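Local coordinates for D-mandelate dehydrogenase (Rhodotorula graminis, PDB 2W2K), which probably oxidises D-mandelate with a nicotinamide dinucleotide as cofactor, as a member of the D-isomer specific 2-hydroxyacid dehydrogenase family, at residues 114-126 with 173-186. Numbering follows the deposited sequence.
Sequences DTATSDLALYLIL and AIQKEIARKAVHGL
S118 and K181 interlock between two helices whose axes approach to 8.6 Å at a crossing angle of -48°. The S118 side chain fits as a knob among I174, E177, I178 and K181, while K181 fills the reciprocal hole formed by T115, S118, D119 and L122. Extended beyond CG, the lysine chain slants across helix 114-126, back toward its N-terminal end, and K181 NZ donates to S118 OG at 2.8 Å. K181 NZ also donates to D119 OD1 at 2.7 Å. In this salt bridge NZ comes from above the carboxylate of D119, 51° out of its plane. A water accepts a third bond from K181 NZ and donates to E177 OE1, whose carboxylate R180 grips side-on through NE and NH2. Cutting K181 back to an alanine is likely to leave the D119 carboxylate without its lysine countercharge and S118 OG and the water without this donor.

Packing is tightest one turn further along helix 114-126 from S118, where A121 CB lies 3.5 Å from I178 CD1, closer than usual carbon contact. I178 CG1, anti to the carbonyl carbon (chi1 -58°), carries CD1 onto A121, while I178 CG2, anti to the backbone N, meets I125 CD1 at 4.0 Å. Further along, L122 and L186 lie alongside one another, pointing opposite ways, their CD1 atoms 3.8 Å apart. The more exposed N-terminal end is looser: the D114 carboxylate meets only carbon across the contact, with OD1 3.6 Å from I174 CG1.

That end belongs to the cofactor site: A173 and I174 are NAD(+)-binding residues, though no cofactor is bound to this chain, and T117 approaches the cofactor-binding G307. Helix 173-185 follows the first strand of the Rossmann sheet, 165-169, and leads into strand 189-193; I125 and A182 both rest on L166, seating the helix pair against the sheet, while A179 packs on L190.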
loop_
_atom_site.group_PDB
_atom_site.type_symbol
_atom_site.label_atom_id
_atom_site.label_comp_id
_atom_site.label_asym_id
_atom_site.label_seq_id
_atom_site.Cartn_x
_atom_site.Cartn_y
_atom_site.Cartn_z
ATOM N N ASP B 114 16.799 -2.129 -1.769
ATOM C CA ASP B 114 16.251 -1.791 -0.410
ATOM C C ASP B 114 14.948 -0.967 -0.477
ATOM O O ASP B 114 13.985 -1.245 0.251
ATOM C CB ASP B 114 17.269 -1.029 0.470
ATOM C CG ASP B 114 18.439 -1.912 0.983
ATOM O OD1 ASP B 114 18.511 -3.113 0.664
ATOM O OD2 ASP B 114 19.320 -1.368 1.708
ATOM N N THR B 115 14.902 0.035 -1.354
ATOM C CA THR B 115 13.693 0.879 -1.467
ATOM C C THR B 115 12.503 0.055 -2.016
ATOM O O THR B 115 11.399 0.079 -1.441
ATOM C CB THR B 115 13.964 2.137 -2.346
ATOM O OG1 THR B 115 14.902 2.997 -1.655
ATOM C CG2 THR B 115 12.638 2.920 -2.660
ATOM N N ALA B 116 12.734 -0.665 -3.122
ATOM C CA ALA B 116 11.665 -1.469 -3.749
ATOM C C ALA B 116 11.097 -2.554 -2.802
ATOM O O ALA B 116 9.881 -2.656 -2.655
ATOM C CB ALA B 116 12.110 -2.066 -5.108
ATOM N N THR B 117 11.964 -3.327 -2.134
ATOM C CA THR B 117 11.497 -4.454 -1.304
ATOM C C THR B 117 10.742 -3.941 -0.067
ATOM O O THR B 117 9.684 -4.504 0.302
ATOM C CB THR B 117 12.649 -5.411 -0.893
ATOM O OG1 THR B 117 13.389 -5.792 -2.059
ATOM C CG2 THR B 117 12.096 -6.704 -0.219
ATOM N N SER B 118 11.262 -2.878 0.561
ATOM C CA SER B 118 10.555 -2.273 1.735
ATOM C C SER B 118 9.178 -1.653 1.382
ATOM O O SER B 118 8.220 -1.772 2.176
ATOM C CB SER B 118 11.443 -1.284 2.519
ATOM O OG SER B 118 11.832 -0.144 1.734
ATOM N N ASP B 119 9.086 -0.981 0.222
ATOM C CA ASP B 119 7.790 -0.451 -0.280
ATOM C C ASP B 119 6.775 -1.582 -0.537
ATOM O O ASP B 119 5.575 -1.430 -0.229
ATOM C CB ASP B 119 7.995 0.326 -1.598
ATOM C CG ASP B 119 8.508 1.764 -1.394
ATOM O OD1 ASP B 119 8.563 2.242 -0.231
ATOM O OD2 ASP B 119 8.861 2.419 -2.420
ATOM N N LEU B 120 7.229 -2.700 -1.134
ATOM C CA LEU B 120 6.316 -3.847 -1.423
ATOM C C LEU B 120 5.845 -4.503 -0.114
ATOM O O LEU B 120 4.672 -4.893 -0.000
ATOM C CB LEU B 120 6.961 -4.890 -2.391
ATOM C CG LEU B 120 6.096 -5.967 -3.114
ATOM C CD1 LEU B 120 5.803 -7.204 -2.248
ATOM C CD2 LEU B 120 4.773 -5.423 -3.739
ATOM N N ALA B 121 6.723 -4.592 0.889
ATOM C CA ALA B 121 6.279 -5.065 2.221
ATOM C C ALA B 121 5.214 -4.142 2.861
ATOM O O ALA B 121 4.237 -4.630 3.459
ATOM C CB ALA B 121 7.496 -5.259 3.170
ATOM N N LEU B 122 5.388 -2.821 2.703
ATOM C CA LEU B 122 4.400 -1.835 3.192
ATOM C C LEU B 122 3.031 -2.009 2.500
ATOM O O LEU B 122 1.981 -1.915 3.161
ATOM C CB LEU B 122 4.896 -0.371 3.052
ATOM C CG LEU B 122 4.156 0.652 3.965
ATOM C CD1 LEU B 122 4.612 0.517 5.437
ATOM C CD2 LEU B 122 4.378 2.085 3.455
ATOM N N TYR B 123 3.045 -2.272 1.184
ATOM C CA TYR B 123 1.824 -2.623 0.426
ATOM C C TYR B 123 1.089 -3.856 1.020
ATOM O O TYR B 123 -0.148 -3.831 1.221
ATOM C CB TYR B 123 2.188 -2.852 -1.067
ATOM C CG TYR B 123 1.102 -3.499 -1.930
ATOM C CD1 TYR B 123 0.160 -2.713 -2.609
ATOM C CD2 TYR B 123 1.044 -4.896 -2.101
ATOM C CE1 TYR B 123 -0.832 -3.307 -3.426
ATOM C CE2 TYR B 123 0.034 -5.501 -2.905
ATOM C CZ TYR B 123 -0.887 -4.699 -3.561
ATOM O OH TYR B 123 -1.867 -5.281 -4.375
ATOM N N LEU B 124 1.836 -4.930 1.293
ATOM C CA LEU B 124 1.230 -6.147 1.897
ATOM C C LEU B 124 0.673 -5.878 3.320
ATOM O O LEU B 124 -0.390 -6.412 3.682
ATOM C CB LEU B 124 2.237 -7.297 1.932
ATOM C CG LEU B 124 2.829 -7.810 0.591
ATOM C CD1 LEU B 124 3.891 -8.862 0.881
ATOM C CD2 LEU B 124 1.690 -8.376 -0.313
ATOM N N ILE B 125 1.373 -5.054 4.105
ATOM C CA ILE B 125 0.893 -4.633 5.468
ATOM C C ILE B 125 -0.446 -3.875 5.390
ATOM O O ILE B 125 -1.408 -4.182 6.131
ATOM C CB ILE B 125 1.978 -3.795 6.258
ATOM C CG1 ILE B 125 3.173 -4.686 6.625
ATOM C CG2 ILE B 125 1.378 -3.195 7.559
ATOM C CD1 ILE B 125 4.460 -3.892 7.140
ATOM N N LEU B 126 -0.518 -2.895 4.479
ATOM C CA LEU B 126 -1.787 -2.210 4.213
ATOM C C LEU B 126 -2.872 -3.208 3.753
ATOM O O LEU B 126 -3.989 -3.184 4.279
ATOM C CB LEU B 126 -1.595 -1.053 3.204
ATOM C CG LEU B 126 -0.851 0.197 3.726
ATOM C CD1 LEU B 126 -0.201 1.032 2.586
ATOM C CD2 LEU B 126 -1.749 1.090 4.597
ATOM N N ALA B 173 18.987 -4.304 6.928
ATOM C CA ALA B 173 18.806 -3.058 6.151
ATOM C C ALA B 173 17.380 -2.851 5.594
ATOM O O ALA B 173 16.801 -1.756 5.727
ATOM C CB ALA B 173 19.857 -2.960 5.049
ATOM N N ILE B 174 16.811 -3.904 4.992
ATOM C CA ILE B 174 15.460 -3.799 4.399
ATOM C C ILE B 174 14.435 -3.556 5.503
ATOM O O ILE B 174 13.578 -2.679 5.355
ATOM C CB ILE B 174 15.085 -5.043 3.511
ATOM C CG1 ILE B 174 15.907 -5.044 2.206
ATOM C CG2 ILE B 174 13.584 -5.071 3.170
ATOM C CD1 ILE B 174 15.867 -6.354 1.428
ATOM N N GLN B 175 14.507 -4.337 6.593
ATOM C CA GLN B 175 13.542 -4.172 7.715
ATOM C C GLN B 175 13.601 -2.793 8.409
ATOM O O GLN B 175 12.558 -2.256 8.826
ATOM C CB GLN B 175 13.690 -5.306 8.750
ATOM C CG GLN B 175 12.506 -5.399 9.775
ATOM C CD GLN B 175 11.369 -6.340 9.305
ATOM O OE1 GLN B 175 10.411 -5.900 8.644
ATOM N NE2 GLN B 175 11.474 -7.630 9.650
ATOM N N LYS B 176 14.806 -2.209 8.525
ATOM C CA LYS B 176 14.941 -0.848 9.059
ATOM C C LYS B 176 14.122 0.155 8.246
ATOM O O LYS B 176 13.530 1.090 8.826
ATOM C CB LYS B 176 16.423 -0.413 9.184
ATOM C CG LYS B 176 17.202 -1.174 10.282
ATOM C CD LYS B 176 18.692 -0.727 10.256
ATOM C CE LYS B 176 19.523 -1.395 11.352
ATOM N NZ LYS B 176 20.936 -0.863 11.305
ATOM N N GLU B 177 14.039 -0.065 6.927
ATOM C CA GLU B 177 13.221 0.812 6.051
ATOM C C GLU B 177 11.724 0.479 6.141
ATOM O O GLU B 177 10.898 1.397 6.163
ATOM C CB GLU B 177 13.700 0.747 4.587
ATOM C CG GLU B 177 14.920 1.652 4.288
ATOM C CD GLU B 177 14.572 3.143 4.391
ATOM O OE1 GLU B 177 13.940 3.672 3.446
ATOM O OE2 GLU B 177 14.943 3.788 5.410
ATOM N N ILE B 178 11.375 -0.821 6.164
ATOM C CA ILE B 178 10.001 -1.241 6.504
ATOM C C ILE B 178 9.519 -0.532 7.806
ATOM O O ILE B 178 8.447 0.108 7.821
ATOM C CB ILE B 178 9.826 -2.815 6.591
ATOM C CG1 ILE B 178 10.213 -3.511 5.260
ATOM C CG2 ILE B 178 8.368 -3.178 6.987
ATOM C CD1 ILE B 178 10.225 -5.075 5.342
ATOM N N ALA B 179 10.331 -0.618 8.874
ATOM C CA ALA B 179 9.961 -0.079 10.203
ATOM C C ALA B 179 9.876 1.447 10.213
ATOM O O ALA B 179 9.002 2.019 10.863
ATOM C CB ALA B 179 10.957 -0.572 11.306
ATOM N N ARG B 180 10.787 2.109 9.509
ATOM C CA ARG B 180 10.761 3.590 9.423
ATOM C C ARG B 180 9.426 4.048 8.784
ATOM O O ARG B 180 8.746 4.973 9.287
ATOM C CB ARG B 180 11.955 4.119 8.611
ATOM C CG ARG B 180 12.052 5.671 8.564
ATOM C CD ARG B 180 13.181 6.189 7.657
ATOM N NE ARG B 180 12.999 5.840 6.255
ATOM C CZ ARG B 180 12.135 6.436 5.420
ATOM N NH1 ARG B 180 11.362 7.443 5.824
ATOM N NH2 ARG B 180 12.048 6.022 4.173
ATOM N N LYS B 181 9.053 3.388 7.693
ATOM C CA LYS B 181 7.814 3.729 6.971
ATOM C C LYS B 181 6.548 3.373 7.798
ATOM O O LYS B 181 5.608 4.174 7.875
ATOM C CB LYS B 181 7.835 3.088 5.569
ATOM C CG LYS B 181 8.922 3.687 4.617
ATOM C CD LYS B 181 9.130 2.787 3.350
ATOM C CE LYS B 181 10.314 3.295 2.549
ATOM N NZ LYS B 181 10.716 2.405 1.418
ATOM N N ALA B 182 6.555 2.207 8.449
ATOM C CA ALA B 182 5.405 1.764 9.256
ATOM C C ALA B 182 5.213 2.571 10.554
ATOM O O ALA B 182 4.064 2.852 10.933
ATOM C CB ALA B 182 5.512 0.254 9.581
ATOM N N VAL B 183 6.328 2.932 11.212
ATOM C CA VAL B 183 6.302 3.687 12.501
ATOM C C VAL B 183 6.057 5.190 12.291
ATOM O O VAL B 183 5.078 5.750 12.811
ATOM C CB VAL B 183 7.623 3.491 13.357
ATOM C CG1 VAL B 183 7.642 4.451 14.568
ATOM C CG2 VAL B 183 7.762 2.032 13.796
ATOM N N HIS B 184 6.938 5.843 11.533
ATOM C CA HIS B 184 6.793 7.291 11.302
ATOM C C HIS B 184 5.670 7.656 10.326
ATOM O O HIS B 184 4.935 8.634 10.558
ATOM C CB HIS B 184 8.143 7.913 10.916
ATOM C CG HIS B 184 9.177 7.757 11.994
ATOM N ND1 HIS B 184 8.942 8.148 13.297
ATOM C CD2 HIS B 184 10.405 7.189 11.989
ATOM C CE1 HIS B 184 9.995 7.853 14.043
ATOM N NE2 HIS B 184 10.896 7.269 13.274
ATOM N N GLY B 185 5.515 6.860 9.261
ATOM C CA GLY B 185 4.433 7.077 8.266
ATOM C C GLY B 185 3.047 6.661 8.758
ATOM O O GLY B 185 2.172 7.511 8.903
ATOM N N LEU B 186 2.855 5.365 9.067
ATOM C CA LEU B 186 1.523 4.836 9.432
ATOM C C LEU B 186 1.166 4.928 10.916
ATOM O O LEU B 186 -0.012 4.799 11.272
ATOM C CB LEU B 186 1.323 3.367 8.952
ATOM C CG LEU B 186 1.737 3.013 7.506
ATOM C CD1 LEU B 186 1.443 1.544 7.188
ATOM C CD2 LEU B 186 1.021 3.936 6.493
HETATM O O HOH W 1 13.263 3.768 0.805
#